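Local atomic coordinates of histidinol-phosphate aminotransferase (Clostridium acetobutylicum, PDB entry 3FTB), a protein that probably catalyses pyridoxal phosphate-dependent transamination, as expected of a histidinol-phosphate aminotransferase in histidine biosynthesis. Residues I323-N328 and L332-V337; E281-I286 and N298-R303. One frame throughout, in Å; residues are numbered along the deposited sequence.

Contact 1 (I323-N328 and L332-V337); sequences IRRCCN and LDDSFV. With PO4 (phosphate ion), chain F.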
ATOM      1  N   ILE A 323      21.652 -18.103  -7.262  1.00 36.67           N
ATOM      2  CA  ILE A 323      21.265 -17.759  -8.631  1.00 36.99           C
ATOM      3  C   ILE A 323      19.773 -17.995  -8.834  1.00 33.82           C
ATOM      4  O   ILE A 323      19.054 -18.396  -7.913  1.00 26.84           O
ATOM      5  CB  ILE A 323      22.041 -18.568  -9.699  1.00 36.07           C
ATOM      6  CG1 ILE A 323      21.636 -20.050  -9.663  1.00 35.55           C
ATOM      7  CG2 ILE A 323      23.546 -18.387  -9.517  1.00 38.10           C
ATOM      8  CD1 ILE A 323      21.680 -20.747 -11.017  1.00 32.23           C
ATOM      9  N   ARG A 324      19.307 -17.750 -10.050  1.00 34.08           N
ATOM     10  CA  ARG A 324      17.901 -17.965 -10.358  1.00 38.53           C
ATOM     11  C   ARG A 324      17.739 -19.112 -11.336  1.00 36.55           C
ATOM     12  O   ARG A 324      18.091 -19.006 -12.512  1.00 34.75           O
ATOM     13  CB  ARG A 324      17.249 -16.697 -10.913  1.00 40.11           C
ATOM     14  CG  ARG A 324      15.735 -16.786 -11.049  1.00 35.64           C
ATOM     15  CD  ARG A 324      15.061 -16.823  -9.683  1.00 30.08           C
ATOM     16  NE  ARG A 324      13.677 -16.365  -9.753  1.00 40.64           N
ATOM     17  CZ  ARG A 324      12.702 -17.037 -10.356  1.00 40.38           C
ATOM     18  NH1 ARG A 324      12.966 -18.194 -10.945  1.00 37.29           N
ATOM     19  NH2 ARG A 324      11.467 -16.549 -10.378  1.00 39.89           N
ATOM     20  N   ARG A 325      17.217 -20.217 -10.823  1.00 38.72           N
ATOM     21  CA  ARG A 325      16.856 -21.343 -11.655  1.00 43.22           C
ATOM     22  C   ARG A 325      15.610 -20.956 -12.423  1.00 38.24           C
ATOM     23  O   ARG A 325      14.628 -20.522 -11.845  1.00 40.30           O
ATOM     24  CB  ARG A 325      16.592 -22.562 -10.786  1.00 42.06           C
ATOM     25  CG  ARG A 325      17.822 -23.007 -10.020  1.00 50.45           C
ATOM     26  CD  ARG A 325      17.444 -23.964  -8.929  1.00 51.45           C
ATOM     27  NE  ARG A 325      16.608 -25.038  -9.444  1.00 54.51           N
ATOM     28  CZ  ARG A 325      16.025 -25.947  -8.673  1.00 64.79           C
ATOM     29  NH1 ARG A 325      16.190 -25.896  -7.358  1.00 63.77           N
ATOM     30  NH2 ARG A 325      15.277 -26.898  -9.214  1.00 71.04           N
ATOM     31  N   CYS A 326      15.661 -21.101 -13.735  1.00 33.36           N
ATOM     32  CA  CYS A 326      14.573 -20.649 -14.575  1.00 26.76           C
ATOM     33  C   CYS A 326      13.555 -21.746 -14.836  1.00 39.90           C
ATOM     34  O   CYS A 326      12.795 -21.673 -15.801  1.00 45.51           O
ATOM     35  CB  CYS A 326      15.132 -20.086 -15.882  1.00 24.26           C
ATOM     36  SG  CYS A 326      15.982 -18.522 -15.573  1.00 35.07           S
ATOM     37  N   CYS A 327      13.540 -22.749 -13.961  1.00 50.49           N
ATOM     38  CA  CYS A 327      12.637 -23.891 -14.091  1.00 43.91           C
ATOM     39  C   CYS A 327      11.178 -23.470 -14.249  1.00 45.80           C
ATOM     40  O   CYS A 327      10.482 -23.950 -15.151  1.00 50.31           O
ATOM     41  CB  CYS A 327      12.772 -24.830 -12.883  1.00 31.22           C
ATOM     42  SG  CYS A 327      14.315 -25.751 -12.817  1.00 86.06           S
ATOM     43  N   ASN A 328      10.726 -22.572 -13.372  1.00 39.56           N
ATOM     44  CA  ASN A 328       9.317 -22.188 -13.285  1.00 37.62           C
ATOM     45  C   ASN A 328       8.877 -21.048 -14.231  1.00 43.19           C
ATOM     46  O   ASN A 328       7.784 -20.483 -14.069  1.00 46.17           O
ATOM     47  CB  ASN A 328       8.966 -21.846 -11.837  1.00 40.26           C
ATOM     48  CG  ASN A 328       9.873 -20.782 -11.261  1.00 48.41           C
ATOM     49  OD1 ASN A 328      10.992 -20.586 -11.733  1.00 48.07           O
ATOM     50  ND2 ASN A 328       9.392 -20.080 -10.239  1.00 57.54           N
ATOM     51  N   LEU A 332      11.051 -22.207 -20.426  1.00 28.79           N
ATOM     52  CA  LEU A 332      12.419 -22.477 -20.005  1.00 37.29           C
ATOM     53  C   LEU A 332      12.543 -23.737 -19.121  1.00 49.10           C
ATOM     54  O   LEU A 332      11.662 -24.042 -18.310  1.00 53.69           O
ATOM     55  CB  LEU A 332      12.990 -21.248 -19.293  1.00 33.28           C
ATOM     56  CG  LEU A 332      12.971 -19.947 -20.100  1.00 38.55           C
ATOM     57  CD1 LEU A 332      13.587 -18.834 -19.296  1.00 39.04           C
ATOM     58  CD2 LEU A 332      13.706 -20.100 -21.426  1.00 43.21           C
ATOM     59  N   ASP A 333      13.645 -24.463 -19.286  1.00 54.83           N
ATOM     60  CA  ASP A 333      13.893 -25.676 -18.504  1.00 49.95           C
ATOM     61  C   ASP A 333      15.063 -25.474 -17.541  1.00 43.94           C
ATOM     62  O   ASP A 333      15.412 -24.334 -17.227  1.00 35.37           O
ATOM     63  CB  ASP A 333      14.100 -26.894 -19.422  1.00 39.07           C
ATOM     64  CG  ASP A 333      15.421 -26.853 -20.179  1.00 41.17           C
ATOM     65  OD1 ASP A 333      16.088 -25.800 -20.171  1.00 41.20           O
ATOM     66  OD2 ASP A 333      15.794 -27.888 -20.780  1.00 49.40           O
ATOM     67  N   ASP A 334      15.667 -26.566 -17.077  1.00 48.51           N
ATOM     68  CA  ASP A 334      16.699 -26.476 -16.039  1.00 46.24           C
ATOM     69  C   ASP A 334      18.091 -26.131 -16.575  1.00 43.10           C
ATOM     70  O   ASP A 334      19.043 -25.962 -15.806  1.00 47.10           O
ATOM     71  CB  ASP A 334      16.756 -27.758 -15.210  1.00 43.46           C
ATOM     72  CG  ASP A 334      17.169 -27.504 -13.766  1.00 44.90           C
ATOM     73  OD1 ASP A 334      17.015 -26.360 -13.287  1.00 35.83           O
ATOM     74  OD2 ASP A 334      17.643 -28.455 -13.108  1.00 50.89           O
ATOM     75  N   SER A 335      18.204 -26.011 -17.892  1.00 39.73           N
ATOM     76  CA  SER A 335      19.460 -25.603 -18.496  1.00 31.50           C
ATOM     77  C   SER A 335      19.578 -24.085 -18.501  1.00 37.86           C
ATOM     78  O   SER A 335      20.677 -23.554 -18.655  1.00 35.54           O
ATOM     79  CB  SER A 335      19.579 -26.141 -19.914  1.00 29.00           C
ATOM     80  OG  SER A 335      18.630 -25.522 -20.759  1.00 47.49           O
ATOM     81  N   PHE A 336      18.453 -23.383 -18.342  1.00 37.52           N
ATOM     82  CA  PHE A 336      18.485 -21.918 -18.248  1.00 32.77           C
ATOM     83  C   PHE A 336      18.600 -21.484 -16.792  1.00 32.88           C
ATOM     84  O   PHE A 336      17.985 -22.080 -15.898  1.00 34.35           O
ATOM     85  CB  PHE A 336      17.254 -21.277 -18.891  1.00 20.56           C
ATOM     86  CG  PHE A 336      17.063 -21.649 -20.334  1.00 34.76           C
ATOM     87  CD1 PHE A 336      17.429 -20.771 -21.342  1.00 32.95           C
ATOM     88  CD2 PHE A 336      16.513 -22.875 -20.682  1.00 30.69           C
ATOM     89  CE1 PHE A 336      17.254 -21.109 -22.671  1.00 41.34           C
ATOM     90  CE2 PHE A 336      16.336 -23.219 -22.010  1.00 38.09           C
ATOM     91  CZ  PHE A 336      16.704 -22.338 -23.006  1.00 42.05           C
ATOM     92  N   VAL A 337      19.424 -20.467 -16.564  1.00 25.74           N
ATOM     93  CA  VAL A 337      19.597 -19.882 -15.245  1.00 24.37           C
ATOM     94  C   VAL A 337      19.737 -18.380 -15.464  1.00 31.51           C
ATOM     95  O   VAL A 337      20.165 -17.949 -16.542  1.00 37.73           O
ATOM     96  CB  VAL A 337      20.873 -20.379 -14.574  1.00 19.10           C
ATOM     97  CG1 VAL A 337      20.745 -21.838 -14.141  1.00 15.58           C
ATOM     98  CG2 VAL A 337      22.053 -20.200 -15.517  1.00 33.65           C
TER
HETATM   99  P   PO4 F 363      11.919 -12.524 -10.372  1.00 90.39           P
HETATM  100  O1  PO4 F 363      11.082 -11.723  -9.398  1.00 92.90           O
HETATM  101  O2  PO4 F 363      11.038 -13.494 -11.124  1.00 85.54           O
HETATM  102  O3  PO4 F 363      12.579 -11.579 -11.348  1.00 88.77           O
HETATM  103  O4  PO4 F 363      12.984 -13.282  -9.609  1.00 93.71           O
HETATM  104  O   HOH W   1      17.564 -23.517 -13.932  1.00 25.53           O
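Cys326 packs against Phe336 and Val337 where a beta hairpin, formed by strands 321-325 and 336-340 of the smaller sheet in this aminotransferase, opens into its connecting loop. The case illustrates how a hairpin end can be held by side-chain packing when its backbone bonds are few. Cys326 N makes a weak hydrogen bond to Phe336 O (3.3 Å) and also donates to a water. With SG lying anti to the carbonyl carbon (chi1 -70°), the thiol turns over the opposing backbone, 3.8 Å from Val337 C, while Cys326 CB touches both Phe336 CB (3.9 Å) and Leu332 CD1 (4.0 Å), which lie on one side of it. Leu332 also lays CD2 over one face of the Phe336 ring, near its centre.

Val337 forms an antiparallel non-hydrogen-bonded pair with Arg325, and Val337 CA makes a bent CA-H...O contact with Arg324 O (3.2 Å, angle at H 128°). Its CG1 is pressed tightly against Ile323 CD1 (3.4 Å), the two side chains meeting at a slant; Tyr313 and Leu316 of helix 309-317 pack on Ile323. Cys327 lies alongside Asp334, although the modelled closeness of SG to that carboxylate is doubtful. Arg324 reaches a phosphate ion, probably from the crystallisation liquor, with Arg324 NE donating to PO4 O4 (3.2 Å, 147°) and NH2 only weakly to O2; Arg338 also binds it. An Asx turn shapes the loop: Asp333 OD1 is met from above its carboxylate plane by Ser335 N, and through its syn lone pair by Ser335 OG, 2.6 Å from Asp333 OD1.

Contact 2 (E281-I286 and N298-R303); sequences EELNKI and NFVLCR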
ATOM      1  N   GLU A 281      31.347 -10.927 -21.321  1.00 50.54           N
ATOM      2  CA  GLU A 281      32.535 -11.481 -21.981  1.00 40.95           C
ATOM      3  C   GLU A 281      33.162 -12.527 -21.085  1.00 46.45           C
ATOM      4  O   GLU A 281      33.580 -13.588 -21.551  1.00 43.17           O
ATOM      5  CB  GLU A 281      33.544 -10.387 -22.345  1.00 35.98           C
ATOM      6  CG  GLU A 281      33.145  -9.593 -23.593  1.00 45.47           C
ATOM      7  CD  GLU A 281      33.852  -8.255 -23.701  1.00 52.56           C
ATOM      8  OE1 GLU A 281      34.300  -7.743 -22.651  1.00 62.07           O
ATOM      9  OE2 GLU A 281      33.955  -7.715 -24.830  1.00 46.47           O
ATOM     10  N   GLU A 282      33.206 -12.232 -19.791  1.00 40.75           N
ATOM     11  CA  GLU A 282      33.659 -13.207 -18.812  1.00 40.74           C
ATOM     12  C   GLU A 282      32.768 -14.461 -18.770  1.00 43.76           C
ATOM     13  O   GLU A 282      33.280 -15.582 -18.671  1.00 48.59           O
ATOM     14  CB  GLU A 282      33.750 -12.555 -17.437  1.00 44.93           C
ATOM     15  CG  GLU A 282      34.665 -11.355 -17.422  1.00 43.88           C
ATOM     16  CD  GLU A 282      36.018 -11.682 -18.000  1.00 54.67           C
ATOM     17  OE1 GLU A 282      36.385 -11.075 -19.028  1.00 59.98           O
ATOM     18  OE2 GLU A 282      36.703 -12.565 -17.439  1.00 55.01           O
ATOM     19  N   LEU A 283      31.447 -14.282 -18.844  1.00 40.23           N
ATOM     20  CA  LEU A 283      30.524 -15.421 -18.829  1.00 31.10           C
ATOM     21  C   LEU A 283      30.724 -16.261 -20.079  1.00 29.11           C
ATOM     22  O   LEU A 283      30.547 -17.481 -20.059  1.00 33.43           O
ATOM     23  CB  LEU A 283      29.053 -14.977 -18.747  1.00 19.79           C
ATOM     24  CG  LEU A 283      28.376 -14.661 -17.405  1.00 25.41           C
ATOM     25  CD1 LEU A 283      26.924 -14.341 -17.669  1.00 23.55           C
ATOM     26  CD2 LEU A 283      28.483 -15.807 -16.396  1.00 22.73           C
ATOM     27  N   ASN A 284      31.096 -15.602 -21.171  1.00 34.47           N
ATOM     28  CA  ASN A 284      31.213 -16.290 -22.456  1.00 36.58           C
ATOM     29  C   ASN A 284      32.402 -17.247 -22.478  1.00 46.81           C
ATOM     30  O   ASN A 284      32.443 -18.180 -23.276  1.00 50.31           O
ATOM     31  CB  ASN A 284      31.283 -15.286 -23.617  1.00 31.59           C
ATOM     32  CG  ASN A 284      29.911 -14.954 -24.198  1.00 32.49           C
ATOM     33  OD1 ASN A 284      29.585 -13.789 -24.403  1.00 33.51           O
ATOM     34  ND2 ASN A 284      29.108 -15.982 -24.476  1.00 30.35           N
ATOM     35  N   LYS A 285      33.354 -17.010 -21.577  1.00 46.44           N
ATOM     36  CA  LYS A 285      34.544 -17.837 -21.448  1.00 52.15           C
ATOM     37  C   LYS A 285      34.276 -19.101 -20.628  1.00 59.28           C
ATOM     38  O   LYS A 285      34.985 -20.104 -20.775  1.00 65.33           O
ATOM     39  CB  LYS A 285      35.682 -17.030 -20.811  1.00 52.58           C
ATOM     40  CG  LYS A 285      36.128 -15.802 -21.610  1.00 54.89           C
ATOM     41  CD  LYS A 285      36.982 -14.867 -20.752  1.00 57.91           C
ATOM     42  CE  LYS A 285      37.766 -13.872 -21.595  1.00 57.41           C
ATOM     43  NZ  LYS A 285      36.877 -13.058 -22.474  1.00 57.38           N
ATOM     44  N   ILE A 286      33.259 -19.051 -19.767  1.00 55.28           N
ATOM     45  CA  ILE A 286      32.963 -20.170 -18.865  1.00 49.47           C
ATOM     46  C   ILE A 286      32.437 -21.376 -19.638  1.00 43.78           C
ATOM     47  O   ILE A 286      31.555 -21.237 -20.490  1.00 48.25           O
ATOM     48  CB  ILE A 286      32.006 -19.740 -17.723  1.00 34.90           C
ATOM     49  CG1 ILE A 286      32.467 -18.398 -17.154  1.00 31.75           C
ATOM     50  CG2 ILE A 286      31.925 -20.808 -16.634  1.00 31.92           C
ATOM     51  CD1 ILE A 286      32.192 -18.224 -15.711  1.00 36.75           C
ATOM     52  N   ASN A 298      19.961  -4.983 -15.986  1.00 39.53           N
ATOM     53  CA  ASN A 298      20.969  -5.479 -15.039  1.00 35.43           C
ATOM     54  C   ASN A 298      20.874  -6.982 -14.706  1.00 28.05           C
ATOM     55  O   ASN A 298      21.058  -7.393 -13.550  1.00 29.35           O
ATOM     56  CB  ASN A 298      20.972  -4.631 -13.762  1.00 39.41           C
ATOM     57  CG  ASN A 298      19.666  -4.731 -13.002  1.00 35.77           C
ATOM     58  OD1 ASN A 298      18.606  -4.861 -13.608  1.00 27.64           O
ATOM     59  ND2 ASN A 298      19.737  -4.699 -11.672  1.00 32.69           N
ATOM     60  N   PHE A 299      20.624  -7.798 -15.731  1.00 30.59           N
ATOM     61  CA  PHE A 299      20.628  -9.249 -15.591  1.00 26.15           C
ATOM     62  C   PHE A 299      20.880  -9.926 -16.940  1.00 27.65           C
ATOM     63  O   PHE A 299      20.698  -9.315 -17.994  1.00 29.29           O
ATOM     64  CB  PHE A 299      19.317  -9.740 -14.981  1.00 27.29           C
ATOM     65  CG  PHE A 299      18.100  -9.229 -15.692  1.00 31.34           C
ATOM     66  CD1 PHE A 299      17.625  -9.867 -16.826  1.00 40.51           C
ATOM     67  CD2 PHE A 299      17.433  -8.102 -15.231  1.00 24.92           C
ATOM     68  CE1 PHE A 299      16.505  -9.392 -17.493  1.00 32.86           C
ATOM     69  CE2 PHE A 299      16.326  -7.626 -15.889  1.00 29.90           C
ATOM     70  CZ  PHE A 299      15.854  -8.272 -17.020  1.00 35.59           C
ATOM     71  N   VAL A 300      21.287 -11.191 -16.890  1.00 33.97           N
ATOM     72  CA  VAL A 300      21.685 -11.942 -18.079  1.00 38.66           C
ATOM     73  C   VAL A 300      21.165 -13.394 -18.025  1.00 42.49           C
ATOM     74  O   VAL A 300      21.306 -14.065 -16.999  1.00 41.05           O
ATOM     75  CB  VAL A 300      23.230 -11.940 -18.207  1.00 32.52           C
ATOM     76  CG1 VAL A 300      23.870 -12.586 -16.972  1.00 26.82           C
ATOM     77  CG2 VAL A 300      23.676 -12.627 -19.486  1.00 29.75           C
ATOM     78  N   LEU A 301      20.557 -13.871 -19.116  1.00 38.85           N
ATOM     79  CA  LEU A 301      20.065 -15.260 -19.190  1.00 34.94           C
ATOM     80  C   LEU A 301      21.049 -16.211 -19.891  1.00 36.74           C
ATOM     81  O   LEU A 301      21.347 -16.061 -21.084  1.00 29.91           O
ATOM     82  CB  LEU A 301      18.707 -15.334 -19.908  1.00 35.31           C
ATOM     83  CG  LEU A 301      18.107 -16.732 -20.109  1.00 32.35           C
ATOM     84  CD1 LEU A 301      17.435 -17.206 -18.831  1.00 23.80           C
ATOM     85  CD2 LEU A 301      17.127 -16.760 -21.280  1.00 31.72           C
ATOM     86  N   CYS A 302      21.523 -17.207 -19.151  1.00 45.19           N
ATOM     87  CA  CYS A 302      22.497 -18.156 -19.674  1.00 44.56           C
ATOM     88  C   CYS A 302      21.904 -19.555 -19.913  1.00 34.39           C
ATOM     89  O   CYS A 302      21.149 -20.079 -19.096  1.00 37.18           O
ATOM     90  CB  CYS A 302      23.727 -18.210 -18.753  1.00 33.10           C
ATOM     91  SG  CYS A 302      24.541 -16.595 -18.518  1.00 32.19           S
ATOM     92  N   ARG A 303      22.223 -20.124 -21.067  1.00 24.15           N
ATOM     93  CA  ARG A 303      21.943 -21.531 -21.360  1.00 24.94           C
ATOM     94  C   ARG A 303      23.160 -22.348 -20.936  1.00 37.44           C
ATOM     95  O   ARG A 303      24.292 -21.943 -21.178  1.00 44.67           O
ATOM     96  CB  ARG A 303      21.697 -21.706 -22.852  1.00 25.77           C
ATOM     97  CG  ARG A 303      21.238 -23.078 -23.254  1.00 32.73           C
ATOM     98  CD  ARG A 303      19.752 -23.240 -23.055  1.00 33.84           C
ATOM     99  NE  ARG A 303      19.323 -24.607 -23.331  1.00 54.34           N
ATOM    100  CZ  ARG A 303      18.833 -25.023 -24.496  1.00 61.70           C
ATOM    101  NH1 ARG A 303      18.467 -26.289 -24.648  1.00 65.07           N
ATOM    102  NH2 ARG A 303      18.698 -24.173 -25.504  1.00 61.19           N
TER
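Leu283 meets Val300 and Cys302 in a small, wholly buried example of helix-on-sheet packing, in which a single methyl, Leu283 CD1, makes the side-chain contacts between the two segments. The helix is 262-285, close to its C-terminal end; the strand is 299-304 of the five-stranded sheet. All of the contact across the two segments is apolar. Leu283 CD1 comes to 3.4 Å from Cys302 SG and 3.6 Å from Val300 CG1, with Val300 CG2 a little farther off. Leu283 and Val300 reach toward each other tip to tip. The leucine is extended, CD1 lying anti to CA (chi2 -177°), which carries this methyl across the gap; the nearest alpha carbons, Leu283 CA and Cys302 CA, remain 8.5 Å apart. Val300 and Cys302, two residues apart on the strand, project from the same face of the sheet, whereas the intervening Leu301 points away toward Phe336 and Cys326. Val292, Phe339 and Leu354 also pack on Leu283, so that neighbouring strands and helix 344-359 contribute to the same apolar layer.

Hydrogen bonding is confined to each element and its own neighbours. In the last turn of the helix Ile286 N donates to Leu283 O (3.1 Å) and Lys285 N to Glu282 O (3.2 Å). On the strand, backbone bonds tie Cys302 to Val337 and Val300 to Phe339. The two segments themselves meet through van der Waals contact and the burial of methyl and thiol groups, with no directional bond between them.

How the contacts relate
Contacts 1 and 2 share one sheet, in which strands 336-340 and 299-304 are neighbours, and their centres lie about 14 Å apart. The backbone joins them through Val337 O and Cys302 N, 3.0 Å apart in a probable hydrogen bond; a second probable bond runs between Ser335 OG and Arg303 NE (2.8 Å). Val337 of contact 1 lies on the same helix-covered face as Val300 and Cys302 of contact 2, whereas Cys326 and Phe336 meet Leu301 on the other. The phosphate belongs to contact 1. Arg324 and Arg338 hold this ion, consistent with an anion-binding spot, whereas contact 2 is structural packing away from it.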